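Local coordinates for ARO (armadillo repeats only protein) (Plasmodium falciparum Santa Lucia, PDB 5EWP) that probably acts as an armadillo-repeat protein-binding scaffold in the translocation of rhoptries and their attachment to the apical pole of the parasite, at residues A[12-20]-A[30-39]; A[79-88]-A[112-123]. One frame throughout, in Å; residues are numbered along the deposited sequence.

Contact 1. Residues A[12-20]-A[30-39]; sequences TSNDILRFD and EFVNLCSSTC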
# COMPACT_ATOMS: atom_id res chain seq x y z
N THR A 12 -0.56 33.87 -11.63
CA THR A 12 -0.81 32.85 -10.62
C THR A 12 0.49 32.35 -9.99
O THR A 12 1.57 32.75 -10.40
CB THR A 12 -1.59 31.67 -11.21
OG1 THR A 12 -1.85 30.71 -10.18
CG2 THR A 12 -0.84 31.03 -12.36
N SER A 13 0.37 31.49 -8.99
CA SER A 13 1.55 30.97 -8.33
C SER A 13 2.47 30.25 -9.30
O SER A 13 2.02 29.58 -10.23
CB SER A 13 1.15 30.00 -7.21
OG SER A 13 2.22 29.11 -6.91
N ASN A 14 3.78 30.40 -9.08
CA ASN A 14 4.78 29.70 -9.85
C ASN A 14 4.51 28.20 -9.82
O ASN A 14 4.68 27.51 -10.83
CB ASN A 14 6.18 29.97 -9.29
CG ASN A 14 7.27 29.48 -10.21
OD1 ASN A 14 7.22 29.70 -11.42
ND2 ASN A 14 8.24 28.78 -9.65
N ASP A 15 4.08 27.70 -8.67
CA ASP A 15 3.87 26.25 -8.51
C ASP A 15 2.73 25.76 -9.40
O ASP A 15 2.77 24.64 -9.92
CB ASP A 15 3.60 25.90 -7.04
CG ASP A 15 4.84 26.00 -6.19
OD1 ASP A 15 5.91 26.31 -6.74
OD2 ASP A 15 4.75 25.75 -4.97
N ILE A 16 1.71 26.59 -9.57
CA ILE A 16 0.61 26.24 -10.44
C ILE A 16 1.08 26.21 -11.90
O ILE A 16 0.71 25.31 -12.65
CB ILE A 16 -0.58 27.21 -10.29
CG1 ILE A 16 -1.24 27.00 -8.92
CG2 ILE A 16 -1.59 27.02 -11.42
CD1 ILE A 16 -2.42 27.93 -8.66
N LEU A 17 1.91 27.16 -12.28
CA LEU A 17 2.45 27.16 -13.63
C LEU A 17 3.36 25.96 -13.86
O LEU A 17 3.29 25.33 -14.91
CB LEU A 17 3.19 28.46 -13.91
CG LEU A 17 2.22 29.64 -13.91
CD1 LEU A 17 2.95 30.88 -14.25
CD2 LEU A 17 1.12 29.39 -14.93
N ARG A 18 4.20 25.66 -12.87
CA ARG A 18 5.09 24.51 -12.94
C ARG A 18 4.29 23.23 -13.06
O ARG A 18 4.63 22.36 -13.86
CB ARG A 18 6.00 24.46 -11.71
CG ARG A 18 7.14 25.47 -11.76
CD ARG A 18 7.94 25.50 -10.46
NE ARG A 18 8.56 24.22 -10.13
CZ ARG A 18 8.95 23.87 -8.91
NH1 ARG A 18 8.78 24.70 -7.89
NH2 ARG A 18 9.51 22.68 -8.71
N PHE A 19 3.20 23.13 -12.30
CA PHE A 19 2.34 21.96 -12.39
C PHE A 19 1.73 21.81 -13.78
O PHE A 19 1.74 20.71 -14.35
CB PHE A 19 1.20 22.01 -11.35
CG PHE A 19 0.31 20.81 -11.42
CD1 PHE A 19 0.61 19.66 -10.69
CD2 PHE A 19 -0.81 20.80 -12.27
CE1 PHE A 19 -0.20 18.53 -10.77
CE2 PHE A 19 -1.61 19.68 -12.37
CZ PHE A 19 -1.30 18.53 -11.63
N ASP A 20 1.18 22.89 -14.32
CA ASP A 20 0.52 22.81 -15.62
C ASP A 20 1.48 22.40 -16.72
O ASP A 20 1.12 21.62 -17.61
CB ASP A 20 -0.14 24.15 -15.98
CG ASP A 20 -1.35 24.44 -15.12
OD1 ASP A 20 -1.87 23.48 -14.50
OD2 ASP A 20 -1.80 25.61 -15.08
N GLU A 30 9.82 16.97 -12.37
CA GLU A 30 9.19 18.20 -11.88
C GLU A 30 8.02 17.88 -10.94
O GLU A 30 7.85 18.54 -9.90
CB GLU A 30 8.71 19.06 -13.06
CG GLU A 30 8.22 20.43 -12.68
CD GLU A 30 9.28 21.33 -12.09
OE1 GLU A 30 10.49 21.02 -12.18
OE2 GLU A 30 8.90 22.38 -11.54
N PHE A 31 7.23 16.87 -11.28
CA PHE A 31 6.18 16.41 -10.37
C PHE A 31 6.77 16.00 -9.01
O PHE A 31 6.23 16.35 -7.98
CB PHE A 31 5.40 15.23 -10.97
CG PHE A 31 4.32 15.63 -11.95
CD1 PHE A 31 3.46 16.69 -11.66
CD2 PHE A 31 4.15 14.95 -13.14
CE1 PHE A 31 2.45 17.05 -12.55
CE2 PHE A 31 3.15 15.31 -14.05
CZ PHE A 31 2.30 16.36 -13.74
N VAL A 32 7.88 15.26 -9.00
CA VAL A 32 8.49 14.90 -7.73
C VAL A 32 8.92 16.15 -6.93
O VAL A 32 8.67 16.24 -5.73
CB VAL A 32 9.69 13.95 -7.95
CG1 VAL A 32 10.44 13.70 -6.65
CG2 VAL A 32 9.16 12.64 -8.49
N ASN A 33 9.53 17.12 -7.62
CA ASN A 33 9.95 18.36 -6.97
C ASN A 33 8.77 19.13 -6.44
O ASN A 33 8.88 19.84 -5.43
CB ASN A 33 10.73 19.25 -7.95
CG ASN A 33 12.03 18.63 -8.39
OD1 ASN A 33 12.60 17.80 -7.67
ND2 ASN A 33 12.51 19.02 -9.56
N LEU A 34 7.64 19.01 -7.13
CA LEU A 34 6.42 19.74 -6.77
C LEU A 34 5.64 19.10 -5.61
O LEU A 34 4.75 19.72 -5.04
CB LEU A 34 5.52 19.86 -7.99
CG LEU A 34 5.92 20.92 -9.02
CD1 LEU A 34 5.02 20.77 -10.22
CD2 LEU A 34 5.78 22.32 -8.41
N CYS A 35 5.98 17.86 -5.25
CA CYS A 35 5.26 17.21 -4.16
C CYS A 35 5.34 18.00 -2.85
O CYS A 35 4.45 17.91 -2.01
CB CYS A 35 5.78 15.79 -3.93
SG CYS A 35 5.24 14.60 -5.16
N SER A 36 6.41 18.77 -2.67
CA SER A 36 6.55 19.56 -1.45
C SER A 36 5.71 20.85 -1.46
O SER A 36 5.60 21.53 -0.45
CB SER A 36 8.03 19.91 -1.21
OG SER A 36 8.56 20.68 -2.27
N SER A 37 5.14 21.20 -2.61
CA SER A 37 4.38 22.44 -2.72
C SER A 37 3.18 22.45 -1.79
O SER A 37 2.43 21.49 -1.73
CB SER A 37 3.89 22.67 -4.15
OG SER A 37 3.09 23.84 -4.17
N THR A 38 3.03 23.54 -1.04
CA THR A 38 1.88 23.74 -0.17
C THR A 38 0.88 24.71 -0.79
O THR A 38 -0.06 25.16 -0.13
CB THR A 38 2.31 24.25 1.22
OG1 THR A 38 2.91 25.55 1.08
CG2 THR A 38 3.32 23.29 1.84
N CYS A 39 1.08 25.04 -2.07
CA CYS A 39 0.18 25.95 -2.78
C CYS A 39 -1.24 25.37 -2.83
O CYS A 39 -1.46 24.29 -3.38
CB CYS A 39 0.73 26.21 -4.19
SG CYS A 39 -0.25 27.33 -5.15
O HOH W 1 8.91 22.71 -5.76

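Contact 2. Residues A[79-88]-A[112-123]; sequences KDAIREANGI and FLSVDNVKNCIC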
# COMPACT_ATOMS: atom_id res chain seq x y z
N LYS A 79 7.60 3.61 -13.71
CA LYS A 79 7.94 3.16 -12.36
C LYS A 79 9.42 3.32 -12.06
O LYS A 79 9.81 3.61 -10.93
CB LYS A 79 7.52 1.70 -12.15
CG LYS A 79 6.00 1.53 -12.13
CD LYS A 79 5.61 0.07 -11.90
CE LYS A 79 4.10 -0.08 -11.98
NZ LYS A 79 3.67 -1.43 -11.55
N ASP A 80 10.26 3.12 -13.08
CA ASP A 80 11.69 3.34 -12.92
C ASP A 80 12.03 4.82 -12.92
O ASP A 80 12.87 5.25 -12.13
CB ASP A 80 12.49 2.64 -14.03
CG ASP A 80 12.46 1.12 -13.92
OD1 ASP A 80 12.61 0.59 -12.80
OD2 ASP A 80 12.28 0.46 -14.96
N ALA A 81 11.41 5.59 -13.81
CA ALA A 81 11.68 7.03 -13.89
C ALA A 81 11.37 7.71 -12.56
O ALA A 81 12.08 8.62 -12.11
CB ALA A 81 10.87 7.66 -15.02
N ILE A 82 10.29 7.27 -11.92
CA ILE A 82 9.89 7.86 -10.65
C ILE A 82 10.91 7.53 -9.56
O ILE A 82 11.30 8.39 -8.80
CB ILE A 82 8.49 7.39 -10.27
CG1 ILE A 82 7.48 8.01 -11.24
CG2 ILE A 82 8.14 7.79 -8.81
CD1 ILE A 82 6.06 7.43 -11.18
N ARG A 83 11.39 6.30 -9.52
CA ARG A 83 12.43 5.97 -8.54
C ARG A 83 13.67 6.83 -8.76
O ARG A 83 14.23 7.38 -7.83
CB ARG A 83 12.81 4.49 -8.63
CG ARG A 83 13.92 4.10 -7.63
CD ARG A 83 14.37 2.66 -7.83
NE ARG A 83 15.06 2.48 -9.11
CZ ARG A 83 14.57 1.87 -10.18
NH1 ARG A 83 13.34 1.36 -10.17
NH2 ARG A 83 15.31 1.78 -11.29
N GLU A 84 14.09 6.95 -10.02
CA GLU A 84 15.33 7.64 -10.36
C GLU A 84 15.23 9.14 -10.12
O GLU A 84 16.24 9.82 -9.99
CB GLU A 84 15.69 7.34 -11.81
CG GLU A 84 16.21 5.92 -11.99
CD GLU A 84 16.21 5.47 -13.44
OE1 GLU A 84 15.73 6.24 -14.30
OE2 GLU A 84 16.71 4.36 -13.72
N ALA A 85 14.00 9.63 -10.00
CA ALA A 85 13.74 11.04 -9.75
C ALA A 85 13.66 11.31 -8.24
O ALA A 85 13.26 12.40 -7.82
CB ALA A 85 12.44 11.46 -10.46
N ASN A 86 14.02 10.29 -7.45
CA ASN A 86 13.95 10.33 -5.99
C ASN A 86 12.51 10.36 -5.47
O ASN A 86 12.24 10.81 -4.35
CB ASN A 86 14.74 11.53 -5.44
CG ASN A 86 15.08 11.38 -3.97
OD1 ASN A 86 15.47 10.30 -3.53
ND2 ASN A 86 14.89 12.45 -3.20
N GLY A 87 11.58 9.86 -6.26
CA GLY A 87 10.18 9.84 -5.84
C GLY A 87 9.89 9.06 -4.56
O GLY A 87 9.04 9.45 -3.77
N ILE A 88 10.58 7.95 -4.34
CA ILE A 88 10.18 7.10 -3.22
C ILE A 88 10.45 7.79 -1.88
O ILE A 88 9.60 7.76 -0.99
CB ILE A 88 10.88 5.71 -3.30
CG1 ILE A 88 10.26 4.91 -4.45
CG2 ILE A 88 10.70 4.94 -1.98
CD1 ILE A 88 10.99 3.60 -4.79
N PHE A 112 1.31 1.29 -6.32
CA PHE A 112 1.57 1.00 -7.73
C PHE A 112 3.06 0.83 -8.03
O PHE A 112 3.43 -0.01 -8.86
CB PHE A 112 1.02 2.10 -8.63
CG PHE A 112 -0.47 2.01 -8.81
CD1 PHE A 112 -1.04 0.90 -9.42
CD2 PHE A 112 -1.29 3.03 -8.37
CE1 PHE A 112 -2.41 0.80 -9.58
CE2 PHE A 112 -2.67 2.95 -8.54
CZ PHE A 112 -3.23 1.83 -9.14
N LEU A 113 3.90 1.62 -7.39
CA LEU A 113 5.34 1.54 -7.64
C LEU A 113 5.91 0.21 -7.17
O LEU A 113 6.98 -0.21 -7.64
CB LEU A 113 6.08 2.69 -6.95
CG LEU A 113 5.85 4.07 -7.57
CD1 LEU A 113 6.41 5.09 -6.63
CD2 LEU A 113 6.54 4.15 -8.92
N SER A 114 5.21 -0.43 -6.25
CA SER A 114 5.71 -1.70 -5.68
C SER A 114 5.34 -2.90 -6.54
O SER A 114 5.78 -4.02 -6.28
CB SER A 114 5.18 -1.91 -4.26
OG SER A 114 3.81 -2.27 -4.26
N VAL A 115 4.52 -2.67 -7.56
CA VAL A 115 4.04 -3.76 -8.41
C VAL A 115 5.01 -4.02 -9.55
O VAL A 115 5.33 -3.12 -10.34
CB VAL A 115 2.64 -3.49 -8.98
CG1 VAL A 115 2.22 -4.63 -9.90
CG2 VAL A 115 1.64 -3.34 -7.84
N ASP A 116 5.47 -5.26 -9.64
CA ASP A 116 6.37 -5.65 -10.72
C ASP A 116 7.59 -4.74 -10.81
O ASP A 116 7.99 -4.31 -11.90
CB ASP A 116 5.64 -5.67 -12.07
CG ASP A 116 4.63 -6.80 -12.18
OD1 ASP A 116 4.77 -7.81 -11.47
OD2 ASP A 116 3.68 -6.67 -12.99
N ASN A 117 8.18 -4.40 -9.67
CA ASN A 117 9.38 -3.58 -9.71
C ASN A 117 10.17 -3.79 -8.44
O ASN A 117 9.96 -3.15 -7.41
CB ASN A 117 9.05 -2.08 -9.92
CG ASN A 117 10.28 -1.29 -10.31
OD1 ASN A 117 11.24 -1.18 -9.54
ND2 ASN A 117 10.29 -0.76 -11.53
N VAL A 118 11.07 -4.77 -8.53
CA VAL A 118 11.85 -5.17 -7.38
C VAL A 118 12.76 -4.07 -6.85
O VAL A 118 12.90 -3.89 -5.63
CB VAL A 118 12.66 -6.42 -7.77
CG1 VAL A 118 13.74 -6.65 -6.79
CG2 VAL A 118 11.71 -7.61 -7.84
N LYS A 119 13.36 -3.29 -7.75
CA LYS A 119 14.21 -2.19 -7.32
C LYS A 119 13.45 -1.19 -6.46
O LYS A 119 13.97 -0.70 -5.46
CB LYS A 119 14.82 -1.47 -8.52
CG LYS A 119 15.98 -2.25 -9.14
CD LYS A 119 16.66 -1.46 -10.24
CE LYS A 119 17.86 -2.25 -10.76
NZ LYS A 119 18.65 -1.47 -11.76
N ASN A 120 12.22 -0.88 -6.86
CA ASN A 120 11.40 0.03 -6.07
C ASN A 120 11.10 -0.51 -4.69
O ASN A 120 11.10 0.23 -3.71
CB ASN A 120 10.08 0.34 -6.79
CG ASN A 120 10.27 1.25 -7.99
OD1 ASN A 120 11.34 1.80 -8.18
ND2 ASN A 120 9.20 1.43 -8.78
N CYS A 121 10.82 -1.81 -4.61
CA CYS A 121 10.48 -2.41 -3.33
C CYS A 121 11.68 -2.37 -2.40
O CYS A 121 11.56 -2.10 -1.20
CB CYS A 121 9.99 -3.86 -3.51
SG CYS A 121 8.37 -3.97 -4.28
N ILE A 122 12.85 -2.68 -2.97
CA ILE A 122 14.09 -2.58 -2.21
C ILE A 122 14.31 -1.16 -1.70
O ILE A 122 14.65 -0.95 -0.52
CB ILE A 122 15.29 -3.03 -3.06
CG1 ILE A 122 15.23 -4.53 -3.31
CG2 ILE A 122 16.60 -2.67 -2.36
CD1 ILE A 122 16.23 -5.05 -4.37
N CYS A 123 14.10 -0.19 -2.58
CA CYS A 123 14.23 1.22 -2.22
C CYS A 123 13.25 1.61 -1.11
O CYS A 123 13.60 2.34 -0.18
CB CYS A 123 14.03 2.11 -3.44
SG CYS A 123 14.29 3.86 -3.11

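Contact 1. Residues A[12-20]-A[30-39]
R18 reaches across from helix 14-25 to E30, N33 and L34, and its long side chain carries much of this contact. CB sits beside CD2 of L34, while CG and CD pass the carboxylate of E30. A bend at chi3 (60°) then turns the guanidinium across the end of E30. The two groups form a salt bridge, although the modelled separation of R18 NE and E30 OE2, 2.3 Å, is implausibly short and its exact geometry doubtful; NH2 adds a weak bond to the same oxygen. CD2 of L34 lies over the centre of one guanidinium face, 3.6 Å from R18 CZ, and N33 CB borders the edge at NH2. R18 NH1 turns back to D15 OD1 at 3.5 Å, a salt bridge within its own helix, and also donates to a water that bonds to N33 O.

At the start of the helix, the hydroxyl of S37 donates to D15 OD2 (S37 OG to D15 OD2 2.7 Å), meeting its anti side 32° out of the carboxylate plane. The same OG accepts from C39 N, an ST turn; C39 SG lies against I16 CG1 (3.9 Å) and beside S13, whose hydroxyl caps the helix by accepting from D15 N. On the buried side, the rings of F19 and F31 form an offset edge-to-face pair, with CE1 of F19 3.5 Å from CE1 of F31. L34 CD1 packs nearby against the F19 backbone.

Segments 14-20 and 30-34 run nearly antiparallel (151°) as an N-terminal helical hairpin, with F19 and L34 resting on helix 58-70, consistent with the stacked-helix solenoid of armadillo proteins.

Contact 2. Residues A[79-88]-A[112-123]
With chi1 at 179°, R83 sends its CG away from its own backbone N and toward N120, and a turn at chi3 (68°) brings the guanidinium beside K119 and N120 in the first turn of helix 118-126. NH1 of R83 thereby spends its two N-H groups on N120 OD1 (2.9 Å) and D80 OD1 (2.8 Å), both close to the guanidinium plane. K119 CB covers one face, and D80 O lies over the other. N120 is buried, and its amide is satisfied at both ends: ND2 donates to K79 O (3.1 Å), from well above that carbonyl plane, and to L113 O (3.0 Å), which fixes the rotation of the amide. N117 OD1 caps the helix by accepting from N120 N, while N117 ND2 meets D80 OD1 at 3.0 Å, above the carboxylate plane. The extended chain of K79 slides past L113, and K79 NZ ends 2.7 Å from V115 O, with a weak second bond to F112 O.

A Schellman motif closes helix 77-84 at N86, after which I88 turns its CD1 onto C123 CB, 3.6 Å away. Segments 79-84 and 118-123 run in roughly the same direction, 32° apart. I82 CG2 meets L113 CD1 at 3.9 Å, and both side chains touch A70 of helix 58-70, while S114 and V115 touch helix 142-156.

Overall arrangement
Contact 1 lies near the N-terminal end of the elongated chain, about 25 Å from its centre to the chain's centre, whereas contact 2, at about 13 Å, sits further in; both are partly buried. Their centres are about 22 Å apart, and V32 of the first hairpin packs on the turn at A85 to G87, so they adjoin along the stack of helices. Both also lean on helix 58-70. The chemistry differs: contact 1 joins antiparallel helices through a salt-bridge network, an aromatic pair and a serine hydroxyl, while contact 2 combines lysine and arginine donors with two asparagines, one bonding to backbone carbonyls and one capping a helix.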